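Stress response kinase A (Escherichia coli, PDB 1ZYL) phosphorylates itself and other proteins on serine and threonine using ATP, and probably suppresses the effects of stress linked to reactive oxygen species. Local coordinates at residues Lys55-Glu60 and Leu68-Phe73; Val78-Pro83 and His133-Lys138; Arg283-Ala286 and Phe290-Asn293. All blocks are in the same frame, centred on the assembly; numbering follows the deposited sequence.

The three contacts follow one another along the chain. Interactions 1 and 2 both use helix 64-79: the middle of the helix faces strand 52-57 of the five-stranded antiparallel sheet, and its C-terminal end meets the end of helix 119-136. Their centres lie about 18 Å apart, and F73 touches T135 and G136. Interaction 3, after helix 266-283, is about 21 Å from interaction 1, centre to centre, yet R58 packs against F290 and the R58 and R284 guanidinium groups come close, sharing E38. The centres of interactions 2 and 3 are about 35 Å apart on opposite sides of the chain's centre. Residues 55-60 and helix 64-79 thus link the sheet to two parts of the helical body.

Interaction 1. Residues Lys55-Glu60 and Leu68-Phe73; sequences KFYRPE and LEEHQF
Y57 extends its phenol from strand 52-57 toward helix 64-79, where E70 and H71 receive it from the opposite direction. The close part of the contact is small and buried, and centres on the hydroxyl. Y57 OH lies 3.3 Å from H71 CE1, at the edge of the imidazole and near its plane, while E70 OE2 stands obliquely to the phenol, 3.7 Å from Y57 OH. Neither approach is a hydrogen bond: the H71 ring makes a weak bond through ND1 to I67 O, and E70 OE2 forms a salt bridge with R144. The carboxylate and phenol planes are 79° apart. E70 gets there with CG between its backbone N and carbonyl carbon (chi1 61°) and a bend at the next torsion, which together bring the carboxylate round toward the strand. F106 of strand 101-107 packs on Y57, and A104 of the same strand on H71.

Away from the hydroxyl the contact loosens. The outer side of the helix, with L68 and Q72, is exposed, and the chain runs on through R58 and P59 to an exposed E60. K55 and E70 probably match the lysine and helix glutamate that pair in active kinases, but here K55 NZ is 7.4 Å from E70 OE2 and has a long, weak ion pair with D217, inferred to bind magnesium. The arrangement is that of the kinase N-lobe, a sheet strand followed by a helix lying against it.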
ATOM      1  N   LYS A  55       1.219  16.916   0.173  1.00 31.95           N
ATOM      2  CA  LYS A  55       0.569  15.749   0.716  1.00 31.57           C
ATOM      3  C   LYS A  55       0.400  16.006   2.193  1.00 31.74           C
ATOM      4  O   LYS A  55       1.385  16.195   2.908  1.00 32.82           O
ATOM      5  CB  LYS A  55       1.442  14.508   0.500  1.00 32.93           C
ATOM      6  CG  LYS A  55       0.717  13.153   0.592  1.00 33.29           C
ATOM      7  CD  LYS A  55       1.718  11.994   0.470  1.00 35.26           C
ATOM      8  CE  LYS A  55       1.055  10.656   0.083  1.00 38.30           C
ATOM      9  NZ  LYS A  55       0.762  10.504  -1.390  1.00 37.62           N
ATOM     10  N   PHE A  56      -0.847  16.046   2.649  1.00 30.40           N
ATOM     11  CA  PHE A  56      -1.101  16.243   4.058  1.00 30.21           C
ATOM     12  C   PHE A  56      -1.403  14.896   4.651  1.00 30.31           C
ATOM     13  O   PHE A  56      -2.457  14.325   4.412  1.00 31.67           O
ATOM     14  CB  PHE A  56      -2.268  17.190   4.293  1.00 30.78           C
ATOM     15  CG  PHE A  56      -1.885  18.630   4.233  1.00 30.64           C
ATOM     16  CD1 PHE A  56      -1.545  19.223   3.023  1.00 30.86           C
ATOM     17  CD2 PHE A  56      -1.846  19.393   5.389  1.00 29.86           C
ATOM     18  CE1 PHE A  56      -1.172  20.557   2.966  1.00 31.06           C
ATOM     19  CE2 PHE A  56      -1.474  20.726   5.342  1.00 30.82           C
ATOM     20  CZ  PHE A  56      -1.136  21.311   4.127  1.00 29.97           C
ATOM     21  N   TYR A  57      -0.450  14.381   5.409  1.00 30.48           N
ATOM     22  CA  TYR A  57      -0.594  13.091   6.041  1.00 31.36           C
ATOM     23  C   TYR A  57      -1.764  13.137   7.006  1.00 31.71           C
ATOM     24  O   TYR A  57      -1.828  14.007   7.869  1.00 34.01           O
ATOM     25  CB  TYR A  57       0.710  12.749   6.754  1.00 31.83           C
ATOM     26  CG  TYR A  57       1.841  12.479   5.782  1.00 31.97           C
ATOM     27  CD1 TYR A  57       1.927  11.256   5.118  1.00 30.70           C
ATOM     28  CD2 TYR A  57       2.806  13.453   5.503  1.00 31.82           C
ATOM     29  CE1 TYR A  57       2.941  11.001   4.202  1.00 31.24           C
ATOM     30  CE2 TYR A  57       3.834  13.205   4.577  1.00 31.35           C
ATOM     31  CZ  TYR A  57       3.890  11.973   3.931  1.00 30.43           C
ATOM     32  OH  TYR A  57       4.867  11.704   3.001  1.00 27.74           O
ATOM     33  N   ARG A  58      -2.699  12.206   6.852  1.00 30.60           N
ATOM     34  CA  ARG A  58      -3.864  12.185   7.721  1.00 28.09           C
ATOM     35  C   ARG A  58      -3.468  11.944   9.174  1.00 27.38           C
ATOM     36  O   ARG A  58      -2.800  10.961   9.509  1.00 26.85           O
ATOM     37  CB  ARG A  58      -4.894  11.135   7.241  1.00 27.10           C
ATOM     38  CG  ARG A  58      -4.881   9.754   7.918  1.00 23.45           C
ATOM     39  CD  ARG A  58      -6.303   9.153   7.989  1.00 21.55           C
ATOM     40  NE  ARG A  58      -6.930   9.003   6.672  1.00 20.94           N
ATOM     41  CZ  ARG A  58      -8.224   9.201   6.438  1.00 18.57           C
ATOM     42  NH1 ARG A  58      -8.726   9.049   5.222  1.00 15.80           N
ATOM     43  NH2 ARG A  58      -9.017   9.569   7.425  1.00 21.13           N
ATOM     44  N   PRO A  59      -3.858  12.866  10.059  1.00 26.14           N
ATOM     45  CA  PRO A  59      -3.545  12.754  11.482  1.00 26.78           C
ATOM     46  C   PRO A  59      -3.924  11.398  12.056  1.00 27.77           C
ATOM     47  O   PRO A  59      -4.813  10.726  11.545  1.00 29.27           O
ATOM     48  CB  PRO A  59      -4.340  13.902  12.101  1.00 25.86           C
ATOM     49  CG  PRO A  59      -5.453  14.134  11.109  1.00 25.16           C
ATOM     50  CD  PRO A  59      -4.737  14.019   9.805  1.00 25.27           C
ATOM     51  N   GLU A  60      -3.216  11.000  13.106  1.00 29.54           N
ATOM     52  CA  GLU A  60      -3.441   9.733  13.789  1.00 31.30           C
ATOM     53  C   GLU A  60      -2.933   8.476  13.091  1.00 30.07           C
ATOM     54  O   GLU A  60      -2.853   7.416  13.707  1.00 28.55           O
ATOM     55  CB  GLU A  60      -4.922   9.581  14.109  1.00 37.31           C
ATOM     56  CG  GLU A  60      -5.459  10.764  14.884  1.00 46.26           C
ATOM     57  CD  GLU A  60      -4.387  11.401  15.753  1.00 51.21           C
ATOM     58  OE1 GLU A  60      -3.806  10.695  16.611  1.00 51.90           O
ATOM     59  OE2 GLU A  60      -4.124  12.609  15.569  1.00 55.87           O
ATOM     60  N   LEU A  68       9.319  10.211   8.787  1.00 26.32           N
ATOM     61  CA  LEU A  68      10.722  10.523   8.547  1.00 27.10           C
ATOM     62  C   LEU A  68      11.420   9.313   7.960  1.00 27.34           C
ATOM     63  O   LEU A  68      12.294   9.451   7.105  1.00 27.48           O
ATOM     64  CB  LEU A  68      11.423  10.944   9.848  1.00 26.05           C
ATOM     65  CG  LEU A  68      11.116  12.350  10.382  1.00 25.07           C
ATOM     66  CD1 LEU A  68      11.745  12.529  11.758  1.00 24.22           C
ATOM     67  CD2 LEU A  68      11.624  13.395   9.403  1.00 21.26           C
ATOM     68  N   GLU A  69      11.030   8.127   8.426  1.00 27.73           N
ATOM     69  CA  GLU A  69      11.618   6.879   7.948  1.00 27.09           C
ATOM     70  C   GLU A  69      11.381   6.635   6.455  1.00 27.22           C
ATOM     71  O   GLU A  69      12.251   6.096   5.769  1.00 28.05           O
ATOM     72  CB  GLU A  69      11.094   5.697   8.760  1.00 25.51           C
ATOM     73  CG  GLU A  69      11.874   5.436  10.035  1.00 26.87           C
ATOM     74  CD  GLU A  69      11.293   4.303  10.861  1.00 28.06           C
ATOM     75  OE1 GLU A  69      11.943   3.862  11.831  1.00 28.80           O
ATOM     76  OE2 GLU A  69      10.177   3.854  10.546  1.00 30.86           O
ATOM     77  N   GLU A  70      10.219   7.016   5.938  1.00 25.54           N
ATOM     78  CA  GLU A  70      10.001   6.809   4.519  1.00 26.42           C
ATOM     79  C   GLU A  70      10.692   7.933   3.754  1.00 26.36           C
ATOM     80  O   GLU A  70      11.275   7.704   2.695  1.00 26.38           O
ATOM     81  CB  GLU A  70       8.506   6.746   4.171  1.00 26.86           C
ATOM     82  CG  GLU A  70       7.711   7.991   4.483  1.00 30.20           C
ATOM     83  CD  GLU A  70       6.579   8.210   3.497  1.00 31.00           C
ATOM     84  OE1 GLU A  70       6.883   8.428   2.306  1.00 28.73           O
ATOM     85  OE2 GLU A  70       5.396   8.164   3.908  1.00 33.15           O
ATOM     86  N   HIS A  71      10.632   9.147   4.294  1.00 26.74           N
ATOM     87  CA  HIS A  71      11.274  10.296   3.658  1.00 26.91           C
ATOM     88  C   HIS A  71      12.751   9.971   3.475  1.00 27.39           C
ATOM     89  O   HIS A  71      13.371  10.350   2.487  1.00 28.11           O
ATOM     90  CB  HIS A  71      11.140  11.536   4.534  1.00 27.51           C
ATOM     91  CG  HIS A  71       9.899  12.337   4.280  1.00 28.40           C
ATOM     92  ND1 HIS A  71       8.632  11.807   4.389  1.00 26.69           N
ATOM     93  CD2 HIS A  71       9.736  13.644   3.968  1.00 25.33           C
ATOM     94  CE1 HIS A  71       7.744  12.755   4.158  1.00 26.35           C
ATOM     95  NE2 HIS A  71       8.387  13.879   3.900  1.00 24.81           N
ATOM     96  N   GLN A  72      13.311   9.275   4.455  1.00 28.47           N
ATOM     97  CA  GLN A  72      14.699   8.874   4.401  1.00 28.21           C
ATOM     98  C   GLN A  72      14.771   7.840   3.274  1.00 28.83           C
ATOM     99  O   GLN A  72      15.467   8.039   2.274  1.00 29.40           O
ATOM    100  CB  GLN A  72      15.116   8.261   5.749  1.00 29.37           C
ATOM    101  CG  GLN A  72      16.615   8.045   5.917  1.00 34.60           C
ATOM    102  CD  GLN A  72      17.443   9.229   5.405  1.00 38.90           C
ATOM    103  OE1 GLN A  72      17.130  10.393   5.687  1.00 41.25           O
ATOM    104  NE2 GLN A  72      18.506   8.933   4.656  1.00 36.25           N
ATOM    105  N   PHE A  73      14.018   6.755   3.428  1.00 26.98           N
ATOM    106  CA  PHE A  73      13.998   5.693   2.435  1.00 24.86           C
ATOM    107  C   PHE A  73      13.874   6.271   1.024  1.00 24.94           C
ATOM    108  O   PHE A  73      14.703   5.995   0.161  1.00 24.43           O
ATOM    109  CB  PHE A  73      12.840   4.734   2.726  1.00 24.28           C
ATOM    110  CG  PHE A  73      12.876   3.462   1.921  1.00 22.79           C
ATOM    111  CD1 PHE A  73      11.729   2.693   1.777  1.00 21.11           C
ATOM    112  CD2 PHE A  73      14.054   3.020   1.330  1.00 22.08           C
ATOM    113  CE1 PHE A  73      11.755   1.507   1.058  1.00 22.80           C
ATOM    114  CE2 PHE A  73      14.089   1.832   0.608  1.00 23.35           C
ATOM    115  CZ  PHE A  73      12.938   1.073   0.471  1.00 23.59           C
TER

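Interaction 2. Residues Val78-Pro83 and His133-Lys138; sequences VNDEVP and HQTGRK
The carboxylate of D80 is the flat group of this contact, and T135 and K138 both approach its OD2 from the same face of its plane. T135 OG1 donates to D80 OD2 over 3.0 Å on the anti side, 27° out of the plane. K138 NZ comes from higher above it, 44° out, and makes a salt bridge with D80 OD2, also at 3.0 Å. One oxygen therefore accepts from a hydroxyl and an ammonium together, which probably restricts the rotation of the carboxylate and would probably favour its ionised form. The lysine reaches across because its chain is fully extended beyond CG. T135 points OG1 beside its own backbone N (chi1 -59°), and the same hydroxyl also lies at weak hydrogen-bonding distance from R131 O, so its one proton would have to be shared. V82 only borders the contact, its CG2 4.5 Å from T135 OG1.

D80 is the first residue to leave the helical path, and the helix before it ends in a Schellman motif: E81 has positive phi, E81 N bonds to V78 O, and V82 N to L77 O. The contact thus joins the C-terminal ends of helices 64-79 and 119-136. T135 rests on Q76 and L77 of the former, V82 on R131 and M132 of the latter, and K138 packs on R197 of strand 196-197.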
ATOM      1  N   VAL A  78      16.513   7.397  -4.067  1.00 37.60           N
ATOM      2  CA  VAL A  78      16.832   8.268  -5.192  1.00 38.19           C
ATOM      3  C   VAL A  78      18.336   8.188  -5.428  1.00 38.78           C
ATOM      4  O   VAL A  78      18.790   8.050  -6.564  1.00 39.61           O
ATOM      5  CB  VAL A  78      16.448   9.739  -4.895  1.00 38.12           C
ATOM      6  CG1 VAL A  78      16.679  10.600  -6.112  1.00 35.96           C
ATOM      7  CG2 VAL A  78      15.007   9.821  -4.481  1.00 38.65           C
ATOM      8  N   ASN A  79      19.100   8.270  -4.342  1.00 37.87           N
ATOM      9  CA  ASN A  79      20.557   8.192  -4.405  1.00 39.37           C
ATOM     10  C   ASN A  79      21.048   6.975  -5.194  1.00 38.24           C
ATOM     11  O   ASN A  79      21.961   7.088  -6.009  1.00 36.06           O
ATOM     12  CB  ASN A  79      21.151   8.127  -2.994  1.00 42.14           C
ATOM     13  CG  ASN A  79      21.952   9.365  -2.634  1.00 44.39           C
ATOM     14  OD1 ASN A  79      21.403  10.368  -2.162  1.00 44.41           O
ATOM     15  ND2 ASN A  79      23.263   9.305  -2.866  1.00 43.91           N
ATOM     16  N   ASP A  80      20.445   5.815  -4.933  1.00 38.06           N
ATOM     17  CA  ASP A  80      20.819   4.570  -5.600  1.00 36.87           C
ATOM     18  C   ASP A  80      20.136   4.379  -6.945  1.00 38.78           C
ATOM     19  O   ASP A  80      20.110   3.277  -7.485  1.00 38.61           O
ATOM     20  CB  ASP A  80      20.510   3.394  -4.693  1.00 33.98           C
ATOM     21  CG  ASP A  80      21.149   3.542  -3.341  1.00 33.24           C
ATOM     22  OD1 ASP A  80      22.331   3.931  -3.307  1.00 31.96           O
ATOM     23  OD2 ASP A  80      20.485   3.272  -2.319  1.00 32.97           O
ATOM     24  N   GLU A  81      19.580   5.466  -7.468  1.00 41.45           N
ATOM     25  CA  GLU A  81      18.915   5.484  -8.765  1.00 43.36           C
ATOM     26  C   GLU A  81      17.698   4.575  -8.926  1.00 42.21           C
ATOM     27  O   GLU A  81      17.686   3.663  -9.750  1.00 41.83           O
ATOM     28  CB  GLU A  81      19.936   5.192  -9.870  1.00 46.37           C
ATOM     29  CG  GLU A  81      21.114   6.161  -9.880  1.00 53.04           C
ATOM     30  CD  GLU A  81      22.092   5.894 -11.014  1.00 59.15           C
ATOM     31  OE1 GLU A  81      22.576   4.747 -11.138  1.00 62.66           O
ATOM     32  OE2 GLU A  81      22.383   6.837 -11.780  1.00 61.51           O
ATOM     33  N   VAL A  82      16.669   4.838  -8.132  1.00 41.11           N
ATOM     34  CA  VAL A  82      15.432   4.077  -8.214  1.00 39.48           C
ATOM     35  C   VAL A  82      14.303   5.086  -8.438  1.00 38.99           C
ATOM     36  O   VAL A  82      14.139   6.038  -7.673  1.00 37.93           O
ATOM     37  CB  VAL A  82      15.193   3.264  -6.933  1.00 39.47           C
ATOM     38  CG1 VAL A  82      13.907   2.464  -7.055  1.00 38.51           C
ATOM     39  CG2 VAL A  82      16.369   2.330  -6.696  1.00 37.43           C
ATOM     40  N   PRO A  83      13.517   4.885  -9.507  1.00 39.32           N
ATOM     41  CA  PRO A  83      12.383   5.700  -9.958  1.00 39.34           C
ATOM     42  C   PRO A  83      11.312   6.052  -8.928  1.00 39.70           C
ATOM     43  O   PRO A  83      10.237   5.460  -8.922  1.00 40.39           O
ATOM     44  CB  PRO A  83      11.803   4.875 -11.106  1.00 39.99           C
ATOM     45  CG  PRO A  83      12.962   4.109 -11.608  1.00 38.72           C
ATOM     46  CD  PRO A  83      13.624   3.670 -10.333  1.00 39.02           C
ATOM     47  N   HIS A 133      14.742  -3.081  -3.547  1.00 27.49           N
ATOM     48  CA  HIS A 133      14.953  -3.976  -2.411  1.00 28.55           C
ATOM     49  C   HIS A 133      16.422  -4.087  -2.052  1.00 29.19           C
ATOM     50  O   HIS A 133      16.760  -4.454  -0.923  1.00 27.62           O
ATOM     51  CB  HIS A 133      14.383  -5.360  -2.705  1.00 29.06           C
ATOM     52  CG  HIS A 133      12.892  -5.384  -2.772  1.00 27.82           C
ATOM     53  ND1 HIS A 133      12.166  -6.552  -2.784  1.00 28.24           N
ATOM     54  CD2 HIS A 133      11.988  -4.378  -2.825  1.00 28.40           C
ATOM     55  CE1 HIS A 133      10.878  -6.267  -2.838  1.00 29.99           C
ATOM     56  NE2 HIS A 133      10.742  -4.954  -2.863  1.00 30.05           N
ATOM     57  N   GLN A 134      17.286  -3.772  -3.019  1.00 28.98           N
ATOM     58  CA  GLN A 134      18.724  -3.797  -2.797  1.00 29.15           C
ATOM     59  C   GLN A 134      19.008  -2.711  -1.767  1.00 30.02           C
ATOM     60  O   GLN A 134      19.767  -2.922  -0.819  1.00 30.23           O
ATOM     61  CB  GLN A 134      19.466  -3.482  -4.088  1.00 30.57           C
ATOM     62  CG  GLN A 134      20.971  -3.656  -3.993  1.00 30.79           C
ATOM     63  CD  GLN A 134      21.687  -3.250  -5.268  1.00 29.88           C
ATOM     64  OE1 GLN A 134      22.854  -3.572  -5.458  1.00 30.10           O
ATOM     65  NE2 GLN A 134      20.993  -2.533  -6.140  1.00 29.60           N
ATOM     66  N   THR A 135      18.383  -1.550  -1.965  1.00 29.50           N
ATOM     67  CA  THR A 135      18.521  -0.416  -1.050  1.00 28.45           C
ATOM     68  C   THR A 135      17.778  -0.780   0.217  1.00 28.55           C
ATOM     69  O   THR A 135      18.342  -0.825   1.307  1.00 29.17           O
ATOM     70  CB  THR A 135      17.851   0.858  -1.602  1.00 27.96           C
ATOM     71  OG1 THR A 135      18.430   1.206  -2.867  1.00 31.55           O
ATOM     72  CG2 THR A 135      18.027   2.008  -0.640  1.00 24.65           C
ATOM     73  N   GLY A 136      16.492  -1.050   0.043  1.00 28.34           N
ATOM     74  CA  GLY A 136      15.642  -1.401   1.159  1.00 28.27           C
ATOM     75  C   GLY A 136      16.227  -2.407   2.123  1.00 28.22           C
ATOM     76  O   GLY A 136      15.821  -2.449   3.281  1.00 28.35           O
ATOM     77  N   ARG A 137      17.169  -3.230   1.678  1.00 28.54           N
ATOM     78  CA  ARG A 137      17.725  -4.203   2.608  1.00 28.81           C
ATOM     79  C   ARG A 137      18.856  -3.655   3.474  1.00 26.03           C
ATOM     80  O   ARG A 137      19.222  -4.277   4.472  1.00 24.63           O
ATOM     81  CB  ARG A 137      18.182  -5.475   1.879  1.00 30.14           C
ATOM     82  CG  ARG A 137      19.123  -5.283   0.701  1.00 31.86           C
ATOM     83  CD  ARG A 137      19.661  -6.638   0.258  1.00 31.76           C
ATOM     84  NE  ARG A 137      18.635  -7.674   0.352  1.00 32.49           N
ATOM     85  CZ  ARG A 137      17.660  -7.868  -0.533  1.00 33.76           C
ATOM     86  NH1 ARG A 137      17.559  -7.105  -1.617  1.00 32.09           N
ATOM     87  NH2 ARG A 137      16.758  -8.815  -0.313  1.00 34.21           N
ATOM     88  N   LYS A 138      19.386  -2.488   3.115  1.00 23.37           N
ATOM     89  CA  LYS A 138      20.470  -1.886   3.884  1.00 26.28           C
ATOM     90  C   LYS A 138      20.163  -1.715   5.387  1.00 28.69           C
ATOM     91  O   LYS A 138      21.047  -1.883   6.231  1.00 29.29           O
ATOM     92  CB  LYS A 138      20.869  -0.558   3.245  1.00 26.44           C
ATOM     93  CG  LYS A 138      21.476  -0.736   1.845  1.00 27.04           C
ATOM     94  CD  LYS A 138      21.817   0.592   1.199  1.00 26.14           C
ATOM     95  CE  LYS A 138      22.345   0.406  -0.210  1.00 27.59           C
ATOM     96  NZ  LYS A 138      22.619   1.718  -0.877  1.00 27.55           N
TER

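Interaction 3. Residues Arg283-Ala286 and Phe290-Asn293; sequences RRWA and FPKN
R284, the first residue to leave helical geometry after helix 266-283, lays the start of its side chain over the ring of F290. Its CB sits 3.6 Å from the F290 ring centroid and only 12° off the normal, a CH-pi contact over the middle of one face. The chain then runs extended from CG to NE toward the rim of the ring, where R284 CD comes 3.4 Å from F290 CZ. The guanidinium goes on past the ring: its plane is turned 55° from that of the phenyl, with F290 CZ near its edge, and its NH1 makes a salt bridge with E38. The other oxygen of E38 holds R58, so one carboxylate lies between two arginines whose side chains come close together.

W285 begins by pointing away, but with CG anti to the backbone N (chi1 -159°) its indole swings back over the following helical turn. P291 CG stands 3.9 Å from the centroid of the six-membered ring and 10° off the normal, a second CH-pi contact. F290 O lies oblique to the indole, 3.2 Å from W285 CZ3, and W285 CE3 packs 3.8 Å from F290 CB. F290 also meets W280 of helix 266-283 edge-to-face, and the ring of F294 with the two planes inclined.

No hydrogen bond crosses the contact. Two CH-pi contacts and apolar packing line the place where the chain doubles back between helix 266-283 and the short, weakly bonded helix 289-293. Cohesion here probably rests on dispersion and shape, the arginine covering the phenyl with its aliphatic part while its charge is met by E38, outside the two segments.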
ATOM      1  N   ARG A 283     -12.347   1.954   9.809  1.00 18.41           N
ATOM      2  CA  ARG A 283     -11.711   2.977  10.642  1.00 20.59           C
ATOM      3  C   ARG A 283     -11.805   4.399  10.119  1.00 20.46           C
ATOM      4  O   ARG A 283     -11.819   5.346  10.899  1.00 22.86           O
ATOM      5  CB  ARG A 283     -10.241   2.640  10.887  1.00 23.81           C
ATOM      6  CG  ARG A 283     -10.007   1.532  11.898  1.00 26.18           C
ATOM      7  CD  ARG A 283      -8.594   0.986  11.783  1.00 29.81           C
ATOM      8  NE  ARG A 283      -8.431  -0.246  12.552  1.00 33.66           N
ATOM      9  CZ  ARG A 283      -7.454  -1.128  12.367  1.00 31.88           C
ATOM     10  NH1 ARG A 283      -7.395  -2.215  13.122  1.00 29.87           N
ATOM     11  NH2 ARG A 283      -6.542  -0.930  11.425  1.00 33.00           N
ATOM     12  N   ARG A 284     -11.883   4.544   8.807  1.00 19.60           N
ATOM     13  CA  ARG A 284     -11.953   5.854   8.174  1.00 19.59           C
ATOM     14  C   ARG A 284     -13.378   6.245   7.787  1.00 20.41           C
ATOM     15  O   ARG A 284     -13.584   7.168   7.011  1.00 22.26           O
ATOM     16  CB  ARG A 284     -11.073   5.845   6.924  1.00 18.22           C
ATOM     17  CG  ARG A 284      -9.623   5.551   7.217  1.00 18.53           C
ATOM     18  CD  ARG A 284      -8.833   5.144   5.977  1.00 18.86           C
ATOM     19  NE  ARG A 284      -7.396   5.302   6.202  1.00 18.66           N
ATOM     20  CZ  ARG A 284      -6.696   4.666   7.144  1.00 18.31           C
ATOM     21  NH1 ARG A 284      -5.394   4.902   7.264  1.00 17.44           N
ATOM     22  NH2 ARG A 284      -7.281   3.786   7.956  1.00 13.60           N
ATOM     23  N   TRP A 285     -14.362   5.552   8.338  1.00 20.93           N
ATOM     24  CA  TRP A 285     -15.756   5.818   7.996  1.00 22.28           C
ATOM     25  C   TRP A 285     -16.277   7.219   8.312  1.00 22.02           C
ATOM     26  O   TRP A 285     -17.187   7.693   7.645  1.00 22.63           O
ATOM     27  CB  TRP A 285     -16.662   4.778   8.665  1.00 23.28           C
ATOM     28  CG  TRP A 285     -17.992   4.629   8.014  1.00 23.56           C
ATOM     29  CD1 TRP A 285     -19.213   4.803   8.594  1.00 24.72           C
ATOM     30  CD2 TRP A 285     -18.241   4.249   6.661  1.00 24.10           C
ATOM     31  NE1 TRP A 285     -20.213   4.552   7.685  1.00 24.84           N
ATOM     32  CE2 TRP A 285     -19.642   4.211   6.488  1.00 25.37           C
ATOM     33  CE3 TRP A 285     -17.417   3.935   5.575  1.00 23.24           C
ATOM     34  CZ2 TRP A 285     -20.235   3.871   5.273  1.00 25.79           C
ATOM     35  CZ3 TRP A 285     -18.007   3.597   4.368  1.00 23.43           C
ATOM     36  CH2 TRP A 285     -19.401   3.568   4.227  1.00 26.16           C
ATOM     37  N   ALA A 286     -15.725   7.880   9.324  1.00 22.72           N
ATOM     38  CA  ALA A 286     -16.186   9.228   9.679  1.00 25.00           C
ATOM     39  C   ALA A 286     -15.733  10.270   8.657  1.00 25.53           C
ATOM     40  O   ALA A 286     -16.122  11.431   8.721  1.00 25.88           O
ATOM     41  CB  ALA A 286     -15.688   9.610  11.068  1.00 25.37           C
ATOM     42  N   PHE A 290     -15.468   8.306   2.453  1.00 25.10           N
ATOM     43  CA  PHE A 290     -15.689   6.868   2.462  1.00 25.21           C
ATOM     44  C   PHE A 290     -17.152   6.429   2.310  1.00 25.10           C
ATOM     45  O   PHE A 290     -17.425   5.387   1.723  1.00 23.88           O
ATOM     46  CB  PHE A 290     -15.030   6.251   3.696  1.00 25.47           C
ATOM     47  CG  PHE A 290     -13.528   6.255   3.630  1.00 28.57           C
ATOM     48  CD1 PHE A 290     -12.820   7.453   3.655  1.00 28.45           C
ATOM     49  CD2 PHE A 290     -12.817   5.065   3.476  1.00 30.29           C
ATOM     50  CE1 PHE A 290     -11.427   7.468   3.522  1.00 28.49           C
ATOM     51  CE2 PHE A 290     -11.418   5.075   3.343  1.00 28.72           C
ATOM     52  CZ  PHE A 290     -10.728   6.279   3.365  1.00 26.51           C
ATOM     53  N   PRO A 291     -18.112   7.188   2.862  1.00 25.09           N
ATOM     54  CA  PRO A 291     -19.474   6.695   2.641  1.00 24.50           C
ATOM     55  C   PRO A 291     -19.876   7.189   1.242  1.00 23.60           C
ATOM     56  O   PRO A 291     -20.858   6.744   0.653  1.00 23.28           O
ATOM     57  CB  PRO A 291     -20.282   7.392   3.738  1.00 23.01           C
ATOM     58  CG  PRO A 291     -19.287   7.674   4.787  1.00 22.26           C
ATOM     59  CD  PRO A 291     -18.092   8.124   3.996  1.00 25.04           C
ATOM     60  N   LYS A 292     -19.088   8.118   0.725  1.00 22.69           N
ATOM     61  CA  LYS A 292     -19.338   8.709  -0.578  1.00 24.72           C
ATOM     62  C   LYS A 292     -18.889   7.787  -1.712  1.00 24.88           C
ATOM     63  O   LYS A 292     -19.401   7.863  -2.826  1.00 25.26           O
ATOM     64  CB  LYS A 292     -18.583  10.041  -0.681  1.00 24.04           C
ATOM     65  CG  LYS A 292     -19.288  11.132  -1.448  1.00 23.78           C
ATOM     66  CD  LYS A 292     -19.563  10.748  -2.875  1.00 25.09           C
ATOM     67  CE  LYS A 292     -20.259  11.881  -3.604  1.00 24.97           C
ATOM     68  NZ  LYS A 292     -20.658  11.465  -4.967  1.00 26.15           N
ATOM     69  N   ASN A 293     -17.934   6.911  -1.429  1.00 23.97           N
ATOM     70  CA  ASN A 293     -17.419   6.033  -2.459  1.00 22.48           C
ATOM     71  C   ASN A 293     -17.666   4.547  -2.203  1.00 22.87           C
ATOM     72  O   ASN A 293     -17.734   3.741  -3.146  1.00 23.46           O
ATOM     73  CB  ASN A 293     -15.926   6.325  -2.646  1.00 23.22           C
ATOM     74  CG  ASN A 293     -15.663   7.750  -3.158  1.00 25.20           C
ATOM     75  OD1 ASN A 293     -15.887   8.056  -4.332  1.00 24.13           O
ATOM     76  ND2 ASN A 293     -15.199   8.624  -2.267  1.00 24.10           N
TER